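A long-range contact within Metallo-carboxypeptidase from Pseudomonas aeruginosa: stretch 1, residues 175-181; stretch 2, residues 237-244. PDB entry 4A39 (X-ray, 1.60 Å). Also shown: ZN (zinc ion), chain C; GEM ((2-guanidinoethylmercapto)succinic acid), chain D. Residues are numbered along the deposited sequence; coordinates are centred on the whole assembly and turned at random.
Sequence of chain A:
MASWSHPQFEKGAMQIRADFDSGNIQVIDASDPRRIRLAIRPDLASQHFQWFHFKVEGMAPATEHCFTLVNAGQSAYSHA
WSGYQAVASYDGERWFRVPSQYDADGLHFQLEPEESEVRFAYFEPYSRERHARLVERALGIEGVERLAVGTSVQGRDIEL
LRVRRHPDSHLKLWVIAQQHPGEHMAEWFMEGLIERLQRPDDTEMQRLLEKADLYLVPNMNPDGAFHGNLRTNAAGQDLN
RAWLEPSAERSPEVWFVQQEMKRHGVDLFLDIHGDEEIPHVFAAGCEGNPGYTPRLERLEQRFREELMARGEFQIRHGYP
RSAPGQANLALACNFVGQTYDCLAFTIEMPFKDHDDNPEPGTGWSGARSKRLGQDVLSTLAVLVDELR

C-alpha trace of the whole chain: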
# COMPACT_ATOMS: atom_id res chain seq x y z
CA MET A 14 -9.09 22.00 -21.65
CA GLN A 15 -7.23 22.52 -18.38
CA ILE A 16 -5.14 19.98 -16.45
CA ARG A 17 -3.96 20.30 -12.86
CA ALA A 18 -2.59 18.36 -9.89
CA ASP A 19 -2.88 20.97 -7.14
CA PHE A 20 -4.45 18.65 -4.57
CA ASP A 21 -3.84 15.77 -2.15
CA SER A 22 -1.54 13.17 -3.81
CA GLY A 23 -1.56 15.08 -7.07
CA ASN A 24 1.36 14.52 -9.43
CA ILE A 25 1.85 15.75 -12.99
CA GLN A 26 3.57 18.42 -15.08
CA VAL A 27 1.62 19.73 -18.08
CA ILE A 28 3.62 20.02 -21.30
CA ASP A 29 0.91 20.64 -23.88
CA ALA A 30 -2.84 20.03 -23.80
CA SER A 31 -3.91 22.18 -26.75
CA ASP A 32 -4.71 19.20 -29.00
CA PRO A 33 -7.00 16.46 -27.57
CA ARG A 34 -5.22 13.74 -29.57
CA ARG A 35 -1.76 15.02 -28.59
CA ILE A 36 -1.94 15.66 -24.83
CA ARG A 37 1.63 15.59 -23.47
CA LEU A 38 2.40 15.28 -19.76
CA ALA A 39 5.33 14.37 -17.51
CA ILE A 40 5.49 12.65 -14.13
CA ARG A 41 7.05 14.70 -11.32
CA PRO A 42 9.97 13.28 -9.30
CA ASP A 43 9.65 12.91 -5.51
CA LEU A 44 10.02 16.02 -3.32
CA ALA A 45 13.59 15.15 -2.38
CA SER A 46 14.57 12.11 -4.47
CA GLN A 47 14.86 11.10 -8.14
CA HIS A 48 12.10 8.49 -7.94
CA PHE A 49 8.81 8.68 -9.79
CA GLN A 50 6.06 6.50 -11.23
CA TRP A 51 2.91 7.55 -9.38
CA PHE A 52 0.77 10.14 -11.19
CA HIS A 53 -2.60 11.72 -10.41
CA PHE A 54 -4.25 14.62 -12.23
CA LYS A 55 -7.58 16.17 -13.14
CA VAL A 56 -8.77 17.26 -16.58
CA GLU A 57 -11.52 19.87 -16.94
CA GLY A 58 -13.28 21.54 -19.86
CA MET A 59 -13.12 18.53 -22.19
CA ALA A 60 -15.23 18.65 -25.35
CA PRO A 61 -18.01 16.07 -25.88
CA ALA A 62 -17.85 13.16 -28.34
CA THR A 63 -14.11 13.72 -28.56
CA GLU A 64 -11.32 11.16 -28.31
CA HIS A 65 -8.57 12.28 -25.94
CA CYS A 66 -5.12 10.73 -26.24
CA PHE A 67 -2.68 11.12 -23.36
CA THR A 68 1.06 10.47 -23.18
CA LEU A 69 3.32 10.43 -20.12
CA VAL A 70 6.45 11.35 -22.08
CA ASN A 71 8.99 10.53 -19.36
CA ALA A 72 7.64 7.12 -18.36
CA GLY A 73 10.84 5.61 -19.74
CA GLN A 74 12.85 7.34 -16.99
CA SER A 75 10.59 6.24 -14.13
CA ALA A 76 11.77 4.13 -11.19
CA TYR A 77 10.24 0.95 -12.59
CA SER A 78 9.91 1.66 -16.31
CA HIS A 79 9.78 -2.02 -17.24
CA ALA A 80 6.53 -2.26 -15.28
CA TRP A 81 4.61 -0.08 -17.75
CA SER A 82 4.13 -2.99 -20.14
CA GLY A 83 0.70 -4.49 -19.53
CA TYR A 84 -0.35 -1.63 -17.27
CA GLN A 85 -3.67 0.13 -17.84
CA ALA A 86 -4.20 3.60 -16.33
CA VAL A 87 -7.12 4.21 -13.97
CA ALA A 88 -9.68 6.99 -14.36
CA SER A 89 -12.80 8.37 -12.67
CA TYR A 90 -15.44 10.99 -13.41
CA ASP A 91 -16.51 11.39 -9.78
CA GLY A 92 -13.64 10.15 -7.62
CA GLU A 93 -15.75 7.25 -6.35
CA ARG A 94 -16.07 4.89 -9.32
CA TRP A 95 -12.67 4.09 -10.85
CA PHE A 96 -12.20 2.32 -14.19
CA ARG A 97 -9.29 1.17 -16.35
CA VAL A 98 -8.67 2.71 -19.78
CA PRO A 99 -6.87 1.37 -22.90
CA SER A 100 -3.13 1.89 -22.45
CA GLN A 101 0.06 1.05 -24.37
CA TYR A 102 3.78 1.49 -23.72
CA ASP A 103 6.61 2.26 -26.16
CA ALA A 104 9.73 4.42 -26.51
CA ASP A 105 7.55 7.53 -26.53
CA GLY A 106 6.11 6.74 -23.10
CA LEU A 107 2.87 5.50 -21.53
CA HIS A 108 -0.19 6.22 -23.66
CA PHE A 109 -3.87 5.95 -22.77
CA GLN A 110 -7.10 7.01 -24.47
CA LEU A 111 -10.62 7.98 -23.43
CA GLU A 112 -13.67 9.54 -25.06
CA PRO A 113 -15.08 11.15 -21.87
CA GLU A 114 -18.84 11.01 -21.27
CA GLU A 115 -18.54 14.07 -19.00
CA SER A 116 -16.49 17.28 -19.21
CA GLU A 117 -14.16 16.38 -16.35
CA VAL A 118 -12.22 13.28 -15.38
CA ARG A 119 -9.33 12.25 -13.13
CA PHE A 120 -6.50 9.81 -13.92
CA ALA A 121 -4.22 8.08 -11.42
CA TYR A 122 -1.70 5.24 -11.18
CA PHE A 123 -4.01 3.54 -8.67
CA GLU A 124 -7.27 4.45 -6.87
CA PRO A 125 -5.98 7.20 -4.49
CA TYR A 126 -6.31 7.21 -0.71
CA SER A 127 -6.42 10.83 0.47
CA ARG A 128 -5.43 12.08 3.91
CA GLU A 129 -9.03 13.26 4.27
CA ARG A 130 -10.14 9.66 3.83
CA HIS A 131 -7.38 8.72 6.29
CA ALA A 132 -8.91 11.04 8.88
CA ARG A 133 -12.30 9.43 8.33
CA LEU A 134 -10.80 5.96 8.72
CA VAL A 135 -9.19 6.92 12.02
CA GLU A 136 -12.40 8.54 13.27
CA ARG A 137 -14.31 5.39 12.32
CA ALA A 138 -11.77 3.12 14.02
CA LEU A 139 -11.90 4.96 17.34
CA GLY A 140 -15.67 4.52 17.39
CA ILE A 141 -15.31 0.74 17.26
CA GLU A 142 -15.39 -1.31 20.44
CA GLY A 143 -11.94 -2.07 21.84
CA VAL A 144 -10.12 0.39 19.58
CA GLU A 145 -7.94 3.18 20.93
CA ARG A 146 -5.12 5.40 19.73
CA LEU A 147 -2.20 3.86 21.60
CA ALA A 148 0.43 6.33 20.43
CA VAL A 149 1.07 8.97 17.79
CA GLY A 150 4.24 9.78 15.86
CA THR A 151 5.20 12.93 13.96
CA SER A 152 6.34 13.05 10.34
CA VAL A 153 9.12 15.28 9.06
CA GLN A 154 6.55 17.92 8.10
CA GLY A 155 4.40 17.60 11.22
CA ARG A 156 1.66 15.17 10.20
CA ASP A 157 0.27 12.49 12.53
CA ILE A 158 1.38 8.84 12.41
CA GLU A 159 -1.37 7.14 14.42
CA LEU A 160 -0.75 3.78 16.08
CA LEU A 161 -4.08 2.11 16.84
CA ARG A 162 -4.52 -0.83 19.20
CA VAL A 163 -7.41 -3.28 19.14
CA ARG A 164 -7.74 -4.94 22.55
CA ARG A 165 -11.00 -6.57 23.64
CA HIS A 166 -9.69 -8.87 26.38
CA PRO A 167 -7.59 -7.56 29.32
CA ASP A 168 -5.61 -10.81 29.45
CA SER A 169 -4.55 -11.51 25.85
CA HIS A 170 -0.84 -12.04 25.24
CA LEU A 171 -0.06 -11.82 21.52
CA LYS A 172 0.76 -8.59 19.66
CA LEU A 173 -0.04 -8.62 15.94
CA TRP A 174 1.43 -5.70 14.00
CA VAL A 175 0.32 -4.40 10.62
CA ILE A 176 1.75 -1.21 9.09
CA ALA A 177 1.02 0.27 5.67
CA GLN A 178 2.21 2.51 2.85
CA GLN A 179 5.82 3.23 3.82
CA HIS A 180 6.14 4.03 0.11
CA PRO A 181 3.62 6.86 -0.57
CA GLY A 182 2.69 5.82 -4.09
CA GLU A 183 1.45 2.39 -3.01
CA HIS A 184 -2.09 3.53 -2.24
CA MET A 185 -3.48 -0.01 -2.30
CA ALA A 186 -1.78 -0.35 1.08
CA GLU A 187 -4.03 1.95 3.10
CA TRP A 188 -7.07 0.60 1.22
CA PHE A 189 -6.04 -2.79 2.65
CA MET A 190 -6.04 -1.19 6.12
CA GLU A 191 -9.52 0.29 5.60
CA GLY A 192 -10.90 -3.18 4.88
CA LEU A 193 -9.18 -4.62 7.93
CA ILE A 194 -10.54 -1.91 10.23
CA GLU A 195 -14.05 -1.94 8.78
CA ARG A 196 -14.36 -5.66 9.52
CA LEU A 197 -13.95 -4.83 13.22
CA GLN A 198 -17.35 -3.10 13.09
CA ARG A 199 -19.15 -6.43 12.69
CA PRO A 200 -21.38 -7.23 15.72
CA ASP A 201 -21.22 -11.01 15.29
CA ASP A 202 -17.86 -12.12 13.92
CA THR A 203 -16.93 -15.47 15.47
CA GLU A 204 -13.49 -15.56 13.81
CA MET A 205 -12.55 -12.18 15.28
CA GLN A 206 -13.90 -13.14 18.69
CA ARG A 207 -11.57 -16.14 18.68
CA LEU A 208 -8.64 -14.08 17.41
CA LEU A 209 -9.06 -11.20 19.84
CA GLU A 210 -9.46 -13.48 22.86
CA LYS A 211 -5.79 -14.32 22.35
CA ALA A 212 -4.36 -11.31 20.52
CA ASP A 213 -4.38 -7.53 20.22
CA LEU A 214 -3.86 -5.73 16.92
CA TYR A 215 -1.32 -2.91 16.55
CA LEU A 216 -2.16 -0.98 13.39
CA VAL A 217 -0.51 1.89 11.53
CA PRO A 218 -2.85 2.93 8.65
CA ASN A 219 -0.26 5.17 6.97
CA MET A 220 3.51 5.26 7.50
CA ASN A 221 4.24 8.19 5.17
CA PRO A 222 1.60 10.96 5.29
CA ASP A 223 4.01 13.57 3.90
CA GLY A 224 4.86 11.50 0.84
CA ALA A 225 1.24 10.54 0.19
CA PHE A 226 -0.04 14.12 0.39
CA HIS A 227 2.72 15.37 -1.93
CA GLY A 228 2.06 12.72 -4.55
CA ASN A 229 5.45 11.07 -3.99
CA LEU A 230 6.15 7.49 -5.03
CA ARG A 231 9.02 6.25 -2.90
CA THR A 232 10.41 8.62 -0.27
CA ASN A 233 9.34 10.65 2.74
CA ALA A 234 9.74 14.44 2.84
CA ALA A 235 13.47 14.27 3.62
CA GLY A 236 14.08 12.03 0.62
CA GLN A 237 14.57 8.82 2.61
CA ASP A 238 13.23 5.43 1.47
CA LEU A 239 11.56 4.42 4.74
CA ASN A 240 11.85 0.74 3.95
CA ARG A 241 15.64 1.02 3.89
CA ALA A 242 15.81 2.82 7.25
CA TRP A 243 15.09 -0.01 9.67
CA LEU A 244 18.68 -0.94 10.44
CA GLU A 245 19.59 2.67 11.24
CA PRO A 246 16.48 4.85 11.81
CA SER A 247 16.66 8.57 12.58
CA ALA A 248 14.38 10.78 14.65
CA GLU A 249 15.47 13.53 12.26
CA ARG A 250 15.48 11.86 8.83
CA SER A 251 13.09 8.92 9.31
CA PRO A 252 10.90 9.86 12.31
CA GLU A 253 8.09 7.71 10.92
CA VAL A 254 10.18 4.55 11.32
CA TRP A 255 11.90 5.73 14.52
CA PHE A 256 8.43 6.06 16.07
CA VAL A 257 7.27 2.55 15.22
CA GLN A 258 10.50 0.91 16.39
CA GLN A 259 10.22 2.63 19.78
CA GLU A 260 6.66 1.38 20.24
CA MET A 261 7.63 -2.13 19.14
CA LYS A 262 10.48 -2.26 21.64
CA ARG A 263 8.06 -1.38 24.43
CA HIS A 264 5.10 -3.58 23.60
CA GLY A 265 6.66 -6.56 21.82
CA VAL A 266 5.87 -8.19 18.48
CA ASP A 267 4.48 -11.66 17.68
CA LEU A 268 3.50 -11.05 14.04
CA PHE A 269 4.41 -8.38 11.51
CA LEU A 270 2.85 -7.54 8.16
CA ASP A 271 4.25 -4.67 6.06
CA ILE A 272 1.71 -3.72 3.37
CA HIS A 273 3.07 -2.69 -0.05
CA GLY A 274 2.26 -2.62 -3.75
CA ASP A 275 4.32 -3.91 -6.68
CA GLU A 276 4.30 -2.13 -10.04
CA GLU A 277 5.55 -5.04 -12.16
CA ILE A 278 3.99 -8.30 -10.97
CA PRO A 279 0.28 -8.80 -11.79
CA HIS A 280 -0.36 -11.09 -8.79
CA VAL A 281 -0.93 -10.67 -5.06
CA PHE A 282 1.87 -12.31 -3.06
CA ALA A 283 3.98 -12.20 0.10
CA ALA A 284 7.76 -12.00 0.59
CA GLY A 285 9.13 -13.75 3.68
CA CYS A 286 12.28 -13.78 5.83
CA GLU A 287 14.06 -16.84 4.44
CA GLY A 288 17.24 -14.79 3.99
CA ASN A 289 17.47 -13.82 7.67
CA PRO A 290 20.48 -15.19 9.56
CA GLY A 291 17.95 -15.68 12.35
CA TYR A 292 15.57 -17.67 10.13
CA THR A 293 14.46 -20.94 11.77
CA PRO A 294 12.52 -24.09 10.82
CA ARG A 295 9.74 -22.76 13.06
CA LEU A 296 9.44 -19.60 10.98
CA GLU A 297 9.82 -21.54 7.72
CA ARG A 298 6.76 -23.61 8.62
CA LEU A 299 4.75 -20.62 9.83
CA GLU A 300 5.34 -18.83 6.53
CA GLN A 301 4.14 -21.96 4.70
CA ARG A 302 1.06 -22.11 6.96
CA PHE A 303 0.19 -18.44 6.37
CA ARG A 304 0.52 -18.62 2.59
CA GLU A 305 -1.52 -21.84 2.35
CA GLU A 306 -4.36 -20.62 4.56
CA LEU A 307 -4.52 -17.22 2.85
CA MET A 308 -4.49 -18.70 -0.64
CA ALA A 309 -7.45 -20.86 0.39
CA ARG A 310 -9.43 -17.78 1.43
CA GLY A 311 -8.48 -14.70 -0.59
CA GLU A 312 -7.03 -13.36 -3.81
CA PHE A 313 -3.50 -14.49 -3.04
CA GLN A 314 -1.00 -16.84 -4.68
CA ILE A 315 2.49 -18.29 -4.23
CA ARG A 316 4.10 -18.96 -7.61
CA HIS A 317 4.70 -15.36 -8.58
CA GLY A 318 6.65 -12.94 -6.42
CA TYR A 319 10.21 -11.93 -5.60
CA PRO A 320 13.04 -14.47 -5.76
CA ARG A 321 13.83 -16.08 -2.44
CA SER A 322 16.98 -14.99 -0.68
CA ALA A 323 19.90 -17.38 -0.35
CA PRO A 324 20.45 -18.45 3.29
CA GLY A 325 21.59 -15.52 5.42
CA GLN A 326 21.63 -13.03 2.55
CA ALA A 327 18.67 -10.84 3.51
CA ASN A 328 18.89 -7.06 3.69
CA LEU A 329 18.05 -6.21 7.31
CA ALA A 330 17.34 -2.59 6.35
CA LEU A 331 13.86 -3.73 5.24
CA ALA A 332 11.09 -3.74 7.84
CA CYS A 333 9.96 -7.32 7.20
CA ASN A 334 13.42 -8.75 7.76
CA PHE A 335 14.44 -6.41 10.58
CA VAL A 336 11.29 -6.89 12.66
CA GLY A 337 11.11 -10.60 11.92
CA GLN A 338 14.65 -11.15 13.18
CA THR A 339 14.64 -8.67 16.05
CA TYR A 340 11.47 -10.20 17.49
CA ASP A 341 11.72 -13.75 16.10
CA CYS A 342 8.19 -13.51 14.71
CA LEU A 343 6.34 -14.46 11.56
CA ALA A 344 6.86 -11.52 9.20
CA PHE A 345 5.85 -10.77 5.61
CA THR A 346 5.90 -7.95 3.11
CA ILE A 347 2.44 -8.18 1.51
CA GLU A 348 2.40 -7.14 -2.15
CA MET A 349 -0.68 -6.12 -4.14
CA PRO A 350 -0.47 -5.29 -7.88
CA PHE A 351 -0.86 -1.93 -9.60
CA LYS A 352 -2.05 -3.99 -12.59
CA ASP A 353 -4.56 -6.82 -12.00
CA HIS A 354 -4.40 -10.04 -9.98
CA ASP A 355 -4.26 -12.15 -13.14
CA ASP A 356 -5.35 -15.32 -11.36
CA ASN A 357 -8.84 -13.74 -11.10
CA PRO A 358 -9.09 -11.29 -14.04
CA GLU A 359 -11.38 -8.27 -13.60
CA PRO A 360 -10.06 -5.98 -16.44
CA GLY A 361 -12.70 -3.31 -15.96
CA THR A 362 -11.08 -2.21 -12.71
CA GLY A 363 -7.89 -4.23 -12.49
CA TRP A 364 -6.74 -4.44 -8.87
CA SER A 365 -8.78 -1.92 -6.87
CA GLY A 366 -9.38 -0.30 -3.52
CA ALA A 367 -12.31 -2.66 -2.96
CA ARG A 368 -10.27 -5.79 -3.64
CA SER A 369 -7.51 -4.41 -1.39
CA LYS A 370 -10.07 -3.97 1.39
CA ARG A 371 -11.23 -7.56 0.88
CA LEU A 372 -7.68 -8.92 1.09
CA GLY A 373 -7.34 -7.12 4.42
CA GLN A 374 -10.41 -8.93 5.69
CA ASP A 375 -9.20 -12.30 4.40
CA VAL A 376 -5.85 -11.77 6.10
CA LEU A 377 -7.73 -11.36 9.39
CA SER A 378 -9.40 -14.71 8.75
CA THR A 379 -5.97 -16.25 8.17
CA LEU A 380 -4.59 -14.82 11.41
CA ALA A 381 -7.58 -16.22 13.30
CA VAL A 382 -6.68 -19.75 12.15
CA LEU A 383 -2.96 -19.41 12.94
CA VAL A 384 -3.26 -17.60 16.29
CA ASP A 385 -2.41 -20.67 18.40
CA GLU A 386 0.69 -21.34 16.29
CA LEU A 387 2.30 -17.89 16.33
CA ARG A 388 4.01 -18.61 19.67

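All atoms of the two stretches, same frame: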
# COMPACT_ATOMS: atom_id res chain seq x y z
N VAL A 175 0.56 -4.61 12.04
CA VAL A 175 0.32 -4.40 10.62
C VAL A 175 0.52 -2.91 10.33
O VAL A 175 -0.17 -2.07 10.90
CB VAL A 175 -1.12 -4.77 10.22
CG1 VAL A 175 -1.29 -4.61 8.72
CG2 VAL A 175 -1.41 -6.20 10.64
N ILE A 176 1.49 -2.60 9.47
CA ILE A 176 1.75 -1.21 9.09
C ILE A 176 1.61 -1.09 7.57
O ILE A 176 1.85 -2.06 6.83
CB ILE A 176 3.15 -0.72 9.54
CG1 ILE A 176 4.25 -1.42 8.75
CG2 ILE A 176 3.32 -0.99 11.04
CD1 ILE A 176 5.63 -0.91 9.08
N ALA A 177 1.24 0.09 7.10
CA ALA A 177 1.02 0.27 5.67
C ALA A 177 1.56 1.54 5.02
O ALA A 177 1.76 2.56 5.67
CB ALA A 177 -0.47 0.17 5.38
N GLN A 178 1.77 1.43 3.72
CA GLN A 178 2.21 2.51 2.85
C GLN A 178 3.47 3.28 3.22
O GLN A 178 3.47 4.52 3.23
CB GLN A 178 1.04 3.49 2.62
CG GLN A 178 0.86 3.90 1.15
CD GLN A 178 -0.46 4.61 0.89
OE1 GLN A 178 -1.52 4.13 1.29
NE2 GLN A 178 -0.41 5.75 0.20
N GLN A 179 4.55 2.57 3.54
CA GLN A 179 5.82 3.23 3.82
C GLN A 179 6.23 3.97 2.55
O GLN A 179 6.88 5.01 2.60
CB GLN A 179 6.91 2.22 4.17
CG GLN A 179 6.83 1.65 5.56
CD GLN A 179 8.09 0.89 5.90
OE1 GLN A 179 9.12 1.49 6.22
NE2 GLN A 179 8.02 -0.44 5.80
N HIS A 180 5.86 3.41 1.40
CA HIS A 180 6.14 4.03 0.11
C HIS A 180 4.82 4.70 -0.26
O HIS A 180 3.82 4.03 -0.53
CB HIS A 180 6.54 2.95 -0.90
CG HIS A 180 7.85 2.30 -0.57
ND1 HIS A 180 8.03 0.93 -0.60
CD2 HIS A 180 9.04 2.83 -0.21
CE1 HIS A 180 9.27 0.65 -0.25
NE2 HIS A 180 9.90 1.78 -0.01
N PRO A 181 4.80 6.05 -0.27
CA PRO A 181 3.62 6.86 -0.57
C PRO A 181 2.79 6.55 -1.80
O PRO A 181 1.57 6.71 -1.78
CB PRO A 181 4.17 8.28 -0.57
CG PRO A 181 5.56 8.09 -1.09
CD PRO A 181 6.02 6.88 -0.30
N GLN A 237 14.15 10.14 2.14
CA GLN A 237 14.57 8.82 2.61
C GLN A 237 13.57 7.72 2.26
O GLN A 237 12.37 7.91 2.39
CB GLN A 237 14.77 8.87 4.13
CG GLN A 237 15.08 7.52 4.79
CD GLN A 237 16.39 6.94 4.32
OE1 GLN A 237 17.41 7.64 4.25
NE2 GLN A 237 16.39 5.65 4.00
N ASP A 238 14.08 6.58 1.78
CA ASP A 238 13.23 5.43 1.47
C ASP A 238 13.03 4.81 2.85
O ASP A 238 13.95 4.21 3.41
CB ASP A 238 13.98 4.44 0.57
CG ASP A 238 13.13 3.22 0.20
OD1 ASP A 238 12.21 2.86 0.96
OD2 ASP A 238 13.39 2.61 -0.86
N LEU A 239 11.83 4.95 3.41
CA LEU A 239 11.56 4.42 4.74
C LEU A 239 11.81 2.93 4.88
O LEU A 239 12.20 2.46 5.96
CB LEU A 239 10.13 4.76 5.17
CG LEU A 239 9.83 6.24 5.41
CD1 LEU A 239 8.41 6.39 5.95
CD2 LEU A 239 10.83 6.83 6.40
N ASN A 240 11.62 2.16 3.81
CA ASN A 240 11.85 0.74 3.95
C ASN A 240 13.30 0.31 3.77
O ASN A 240 13.59 -0.84 3.46
CB ASN A 240 10.93 -0.08 3.04
CG ASN A 240 10.67 -1.46 3.61
OD1 ASN A 240 10.54 -1.61 4.83
ND2 ASN A 240 10.58 -2.45 2.75
N ARG A 241 14.21 1.27 3.95
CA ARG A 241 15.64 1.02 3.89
C ARG A 241 16.24 1.69 5.13
O ARG A 241 17.46 1.82 5.26
CB ARG A 241 16.27 1.62 2.63
CG ARG A 241 15.83 0.97 1.33
CD ARG A 241 16.31 -0.46 1.22
NE ARG A 241 15.92 -1.05 -0.06
CZ ARG A 241 14.68 -1.42 -0.36
NH1 ARG A 241 13.71 -1.29 0.53
NH2 ARG A 241 14.41 -1.91 -1.57
N ALA A 242 15.37 2.12 6.04
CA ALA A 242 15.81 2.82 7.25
C ALA A 242 15.61 2.05 8.55
O ALA A 242 15.74 2.62 9.63
CB ALA A 242 15.10 4.17 7.36
N TRP A 243 15.32 0.75 8.45
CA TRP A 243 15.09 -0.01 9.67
C TRP A 243 16.32 -0.46 10.43
O TRP A 243 16.25 -0.73 11.63
CB TRP A 243 14.16 -1.18 9.37
CG TRP A 243 12.78 -0.69 9.03
CD1 TRP A 243 12.41 -0.04 7.89
CD2 TRP A 243 11.63 -0.73 9.87
NE1 TRP A 243 11.09 0.34 7.97
CE2 TRP A 243 10.58 -0.07 9.17
CE3 TRP A 243 11.37 -1.25 11.15
CZ2 TRP A 243 9.30 0.08 9.71
CZ3 TRP A 243 10.09 -1.10 11.68
CH2 TRP A 243 9.07 -0.44 10.96
N LEU A 244 17.46 -0.53 9.76
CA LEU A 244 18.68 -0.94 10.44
C LEU A 244 19.26 0.26 11.19
O LEU A 244 19.84 0.10 12.27
CB LEU A 244 19.70 -1.46 9.42
CG LEU A 244 20.95 -2.14 9.97
CD1 LEU A 244 20.55 -3.31 10.88
CD2 LEU A 244 21.80 -2.63 8.81
ZN ZN C . 6.76 -0.60 -1.24
C8 GEM D . 10.04 -3.96 -1.31
S7 GEM D . 9.07 -4.35 0.19
C6 GEM D . 9.70 -6.02 0.57
C5 GEM D . 10.17 -6.82 -0.65
N3 GEM D . 11.42 -6.26 -1.18
C1 GEM D . 12.54 -6.99 -1.13
N4 GEM D . 12.51 -8.21 -0.59
N2 GEM D . 13.68 -6.51 -1.61
C9 GEM D . 10.87 -2.69 -1.13
O14 GEM D . 10.87 -2.16 0.01
O15 GEM D . 11.49 -2.27 -2.13
C10 GEM D . 9.13 -3.84 -2.54
C11 GEM D . 8.11 -2.70 -2.38
O12 GEM D . 6.91 -2.98 -2.58
O13 GEM D . 8.57 -1.58 -2.09
O HOH W 1 9.50 5.89 2.05

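This contact is small, burying 334 Å² over both sides, and it is built mostly from polar side chains whose ends are fixed by hydrogen bonds. The centre is Gln-179, which loses more area to the other stretch than any other residue here. Its CA lies 5.9 Å from the CA of Leu-239, and its CA-to-CB bond points toward the opposing loop. With chi1 at m (-77°) and chi2 at t (-169°), the chain is carried nearly straight out to the amide, and chi3 of 78° then turns the amide so that each of its ends meets a partner of matching character. Trp-243 NE1 donates to Gln-179 OE1 at 2.9 Å with an angle of 161°, while Gln-179 NE2 donates to Asn-240 OD1, also at 2.9 Å, with a more bent angle of 135°. One bond received and one given fix which end is oxygen; a flipped amide would set donor against donor and acceptor against acceptor. Gln-179 OE1 also sits 3.2 Å from Leu-239 O; both are acceptors, so this is no hydrogen bond.

Trp-243 meets Gln-179 OE1 at the edge of its indole. Its chi1 of -68° (m) and chi2 of 71° bring NE1 to the glutamine oxygen, which lies near the ring plane, where an indole N-H can reach it. The same ring meets the strand residue Ile-176 through CZ2, 3.9 Å from Ile-176 CD1. The isoleucine is p at chi1 (69°) and t at chi2 (175°), an extended reach that ends in this apolar contact. One indole therefore serves both a polar and an apolar neighbour.

His-180 works at both ring nitrogens. ND1 of His-180 binds ZN at 2.1 Å, leaving NE2 to carry the proton, and His-180 NE2 donates it to Asp-238 OD1 at 2.7 Å, with the carboxylate oxygen near the imidazole plane. The CA-to-CB bonds of both residues point sideways, but their side-chain ends come nearer: chi1 is m (-67°) in His-180 and t (-179°) in Asp-238. The aspartate oxygen is braced in turn, since Asn-240 N donates to Asp-238 OD1 at 3.0 Å. The backbone bond from Arg-241 N to Asp-238 O, 3.0 Å, helps to hold the turn.

Asn-240 divides its amide between protein and ligand. At chi1 -152° (t) and chi2 37°, OD1 faces Gln-179 while Asn-240 ND2 donates to GEM O14 at 2.8 Å, almost linearly at 174°. Arg-241 adds a forked grip on the same carboxylate, NH1 to GEM O14 and NH2 to GEM O15, each 3.0 Å; Arg-241 NH1 also donates to Asn-240 O at 3.0 Å, tying the guanidinium to its own loop.

A single water joins the backbones, donating to Gln-179 O at 2.8 Å and accepting from Leu-239 N at 2.9 Å. The rule to read here is that shared groups couple the rotamers: the amides of Gln-179 and Asn-240 and the rings of His-180 and Trp-243 each meet at least two partners, so their rotamers are read together.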